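Local coordinates for CYTH domain-containing protein (Pyrococcus horikoshii, PDB 2DC4) that is of unknown function but has the CYTH tunnel fold, and so probably binds and acts on a triphosphate or other phosphorylated substrate with divalent metal ions, at residues Met1-Lys6 and Ile126-Ser131. Numbering follows the deposited sequence.
Sequences MEIEVK and IEVITS
Glu4 and Glu127 stand side by side on one face of an antiparallel pair of strands, pointing the same way, so that two like-charged carboxylates come together, with Glu4 OE1 2.7 Å from Glu127 OE2. The exact spacing is doubtful, as is the precise setting of the carboxylates, their planes 47° apart. Nearer the backbone, Glu4 CB approaches Glu127 CG at 3.2 Å. An alanine in place of Glu127 would probably remove one carboxylate from the acidic cluster with Glu4 and Glu113, and open a gap beside Glu4 CB.

The backbone sets this pairing: Ile126 N donates to Val5 O at 2.9 Å and Val5 N returns a bond to Ile126 O at 3.1 Å. Strands 2-8 and 121-128 thereby close the eight-stranded barrel of the CYTH fold. Glu2, Glu4 and Lys6 form the family's ExExK signature; in relatives such glutamates bind metal and the lysine phosphate, consistent with a similar role here. Glu113 brings a further acid close to Glu127.

On the other face, branched apolar residues suit a buried strand: Ile3 CG2 meets Val128 CG1 at 3.9 Å, and Ile140 of helix 133-146 packs on both and on Val5. Val128 N still donates directly to Ile3 O at 3.2 Å, but towards Met1 the backbones separate. Water 3 takes the other half of the Ile3-Val128 pair, accepting from Ile3 N at 3.0 Å and donating to Val128 O, while water 2 links Met1 O with Thr130 N, and water 1 joins Met1 N to Thr130 O.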
ATOM      1  N   MET A   1      16.683   9.379 -11.345  1.00 36.47           N
ATOM      2  CA  MET A   1      15.833  10.196 -10.429  1.00 36.12           C
ATOM      3  C   MET A   1      14.800  11.006 -11.204  1.00 35.45           C
ATOM      4  O   MET A   1      14.893  11.157 -12.423  1.00 34.06           O
ATOM      5  CB  MET A   1      16.700  11.148  -9.597  1.00 38.80           C
ATOM      6  CG  MET A   1      17.474  12.179 -10.412  1.00 41.12           C
ATOM      7  SD  MET A   1      18.285  13.421  -9.372  1.00 45.72           S
ATOM      8  CE  MET A   1      19.686  12.476  -8.775  1.00 44.54           C
ATOM      9  N   GLU A   2      13.814  11.524 -10.478  1.00 33.08           N
ATOM     10  CA  GLU A   2      12.751  12.325 -11.063  1.00 32.94           C
ATOM     11  C   GLU A   2      13.289  13.729 -11.320  1.00 30.54           C
ATOM     12  O   GLU A   2      13.800  14.373 -10.406  1.00 30.00           O
ATOM     13  CB  GLU A   2      11.569  12.395 -10.090  1.00 36.13           C
ATOM     14  CG  GLU A   2      10.314  13.067 -10.628  1.00 41.16           C
ATOM     15  CD  GLU A   2       9.262  13.277  -9.547  1.00 44.13           C
ATOM     16  OE1 GLU A   2       8.999  12.334  -8.773  1.00 45.63           O
ATOM     17  OE2 GLU A   2       8.693  14.386  -9.477  1.00 46.53           O
ATOM     18  N   ILE A   3      13.192  14.188 -12.564  1.00 28.76           N
ATOM     19  CA  ILE A   3      13.649  15.527 -12.925  1.00 26.68           C
ATOM     20  C   ILE A   3      12.483  16.272 -13.563  1.00 25.28           C
ATOM     21  O   ILE A   3      11.910  15.823 -14.558  1.00 22.00           O
ATOM     22  CB  ILE A   3      14.827  15.479 -13.920  1.00 27.96           C
ATOM     23  CG1 ILE A   3      16.025  14.777 -13.272  1.00 30.65           C
ATOM     24  CG2 ILE A   3      15.215  16.891 -14.338  1.00 28.76           C
ATOM     25  CD1 ILE A   3      16.557  15.471 -12.019  1.00 32.50           C
ATOM     26  N   GLU A   4      12.129  17.414 -12.988  1.00 23.71           N
ATOM     27  CA  GLU A   4      11.015  18.173 -13.521  1.00 25.52           C
ATOM     28  C   GLU A   4      11.007  19.631 -13.094  1.00 23.43           C
ATOM     29  O   GLU A   4      11.488  19.981 -12.019  1.00 26.14           O
ATOM     30  CB  GLU A   4       9.703  17.518 -13.097  1.00 29.53           C
ATOM     31  CG  GLU A   4       9.610  17.237 -11.609  1.00 35.51           C
ATOM     32  CD  GLU A   4       8.244  16.721 -11.200  1.00 39.47           C
ATOM     33  OE1 GLU A   4       7.727  15.809 -11.876  1.00 43.49           O
ATOM     34  OE2 GLU A   4       7.693  17.223 -10.197  1.00 42.02           O
ATOM     35  N   VAL A   5      10.464  20.478 -13.961  1.00 21.06           N
ATOM     36  CA  VAL A   5      10.345  21.898 -13.678  1.00 19.39           C
ATOM     37  C   VAL A   5       8.870  22.248 -13.840  1.00 18.75           C
ATOM     38  O   VAL A   5       8.224  21.829 -14.800  1.00 17.32           O
ATOM     39  CB  VAL A   5      11.181  22.746 -14.651  1.00 19.85           C
ATOM     40  CG1 VAL A   5      11.071  24.218 -14.284  1.00 19.62           C
ATOM     41  CG2 VAL A   5      12.635  22.295 -14.596  1.00 20.18           C
ATOM     42  N   LYS A   6       8.350  23.012 -12.889  1.00 16.92           N
ATOM     43  CA  LYS A   6       6.948  23.412 -12.887  1.00 18.46           C
ATOM     44  C   LYS A   6       6.824  24.871 -13.307  1.00 18.27           C
ATOM     45  O   LYS A   6       7.635  25.705 -12.905  1.00 18.75           O
ATOM     46  CB  LYS A   6       6.365  23.235 -11.481  1.00 18.92           C
ATOM     47  CG  LYS A   6       4.872  23.529 -11.371  1.00 21.99           C
ATOM     48  CD  LYS A   6       4.394  23.455  -9.921  1.00 23.44           C
ATOM     49  CE  LYS A   6       4.640  22.083  -9.317  1.00 28.64           C
ATOM     50  NZ  LYS A   6       4.184  22.023  -7.898  1.00 33.05           N
ATOM     51  N   ILE A 126       7.041  19.935 -16.641  1.00 15.69           N
ATOM     52  CA  ILE A 126       7.757  19.352 -17.766  1.00 16.49           C
ATOM     53  C   ILE A 126       8.731  18.377 -17.122  1.00 16.45           C
ATOM     54  O   ILE A 126       9.617  18.771 -16.357  1.00 15.15           O
ATOM     55  CB  ILE A 126       8.530  20.405 -18.589  1.00 16.02           C
ATOM     56  CG1 ILE A 126       7.565  21.480 -19.101  1.00 15.01           C
ATOM     57  CG2 ILE A 126       9.236  19.719 -19.766  1.00 16.87           C
ATOM     58  CD1 ILE A 126       8.232  22.521 -20.011  1.00 15.28           C
ATOM     59  N   GLU A 127       8.550  17.099 -17.433  1.00 18.07           N
ATOM     60  CA  GLU A 127       9.345  16.024 -16.854  1.00 20.74           C
ATOM     61  C   GLU A 127      10.198  15.322 -17.913  1.00 19.62           C
ATOM     62  O   GLU A 127       9.790  15.137 -19.052  1.00 20.47           O
ATOM     63  CB  GLU A 127       8.391  15.020 -16.204  1.00 24.06           C
ATOM     64  CG  GLU A 127       7.910  15.481 -14.827  1.00 32.68           C
ATOM     65  CD  GLU A 127       7.021  14.416 -14.225  1.00 37.44           C
ATOM     66  OE1 GLU A 127       7.351  13.245 -14.338  1.00 39.53           O
ATOM     67  OE2 GLU A 127       5.997  14.772 -13.644  1.00 42.07           O
ATOM     68  N   VAL A 128      11.394  14.899 -17.533  1.00 20.51           N
ATOM     69  CA  VAL A 128      12.252  14.186 -18.469  1.00 23.11           C
ATOM     70  C   VAL A 128      12.863  12.977 -17.786  1.00 23.71           C
ATOM     71  O   VAL A 128      13.058  12.969 -16.571  1.00 21.82           O
ATOM     72  CB  VAL A 128      13.387  15.100 -19.000  1.00 22.24           C
ATOM     73  CG1 VAL A 128      14.297  15.508 -17.864  1.00 23.84           C
ATOM     74  CG2 VAL A 128      14.177  14.384 -20.090  1.00 25.81           C
ATOM     75  N   ILE A 129      13.145  11.944 -18.572  1.00 26.42           N
ATOM     76  CA  ILE A 129      13.764  10.733 -18.048  1.00 30.48           C
ATOM     77  C   ILE A 129      15.227  10.760 -18.480  1.00 31.44           C
ATOM     78  O   ILE A 129      15.519  10.815 -19.672  1.00 32.63           O
ATOM     79  CB  ILE A 129      13.088   9.473 -18.620  1.00 32.90           C
ATOM     80  CG1 ILE A 129      11.603   9.469 -18.251  1.00 34.05           C
ATOM     81  CG2 ILE A 129      13.775   8.222 -18.083  1.00 33.58           C
ATOM     82  CD1 ILE A 129      10.820   8.324 -18.871  1.00 37.36           C
ATOM     83  N   THR A 130      16.140  10.742 -17.513  1.00 34.12           N
ATOM     84  CA  THR A 130      17.570  10.780 -17.817  1.00 35.31           C
ATOM     85  C   THR A 130      18.422  10.281 -16.652  1.00 35.96           C
ATOM     86  O   THR A 130      18.038  10.397 -15.487  1.00 36.59           O
ATOM     87  CB  THR A 130      18.018  12.221 -18.180  1.00 37.22           C
ATOM     88  OG1 THR A 130      17.326  12.656 -19.358  1.00 39.28           O
ATOM     89  CG2 THR A 130      19.516  12.275 -18.440  1.00 37.98           C
ATOM     90  N   SER A 131      19.581   9.717 -16.977  1.00 37.02           N
ATOM     91  CA  SER A 131      20.494   9.214 -15.959  1.00 37.27           C
ATOM     92  C   SER A 131      21.337  10.368 -15.441  1.00 37.57           C
ATOM     93  O   SER A 131      21.901  10.300 -14.349  1.00 38.60           O
ATOM     94  CB  SER A 131      21.407   8.132 -16.545  1.00 38.12           C
ATOM     95  OG  SER A 131      20.660   7.010 -16.980  1.00 36.92           O
TER
HETATM   96  O   HOH W   1      18.228  10.659 -12.958  1.00 41.78           O
HETATM   97  O   HOH W   2      14.988  10.291 -14.848  1.00 48.50           O
HETATM   98  O   HOH W   3      11.418  12.400 -14.272  1.00 33.65           O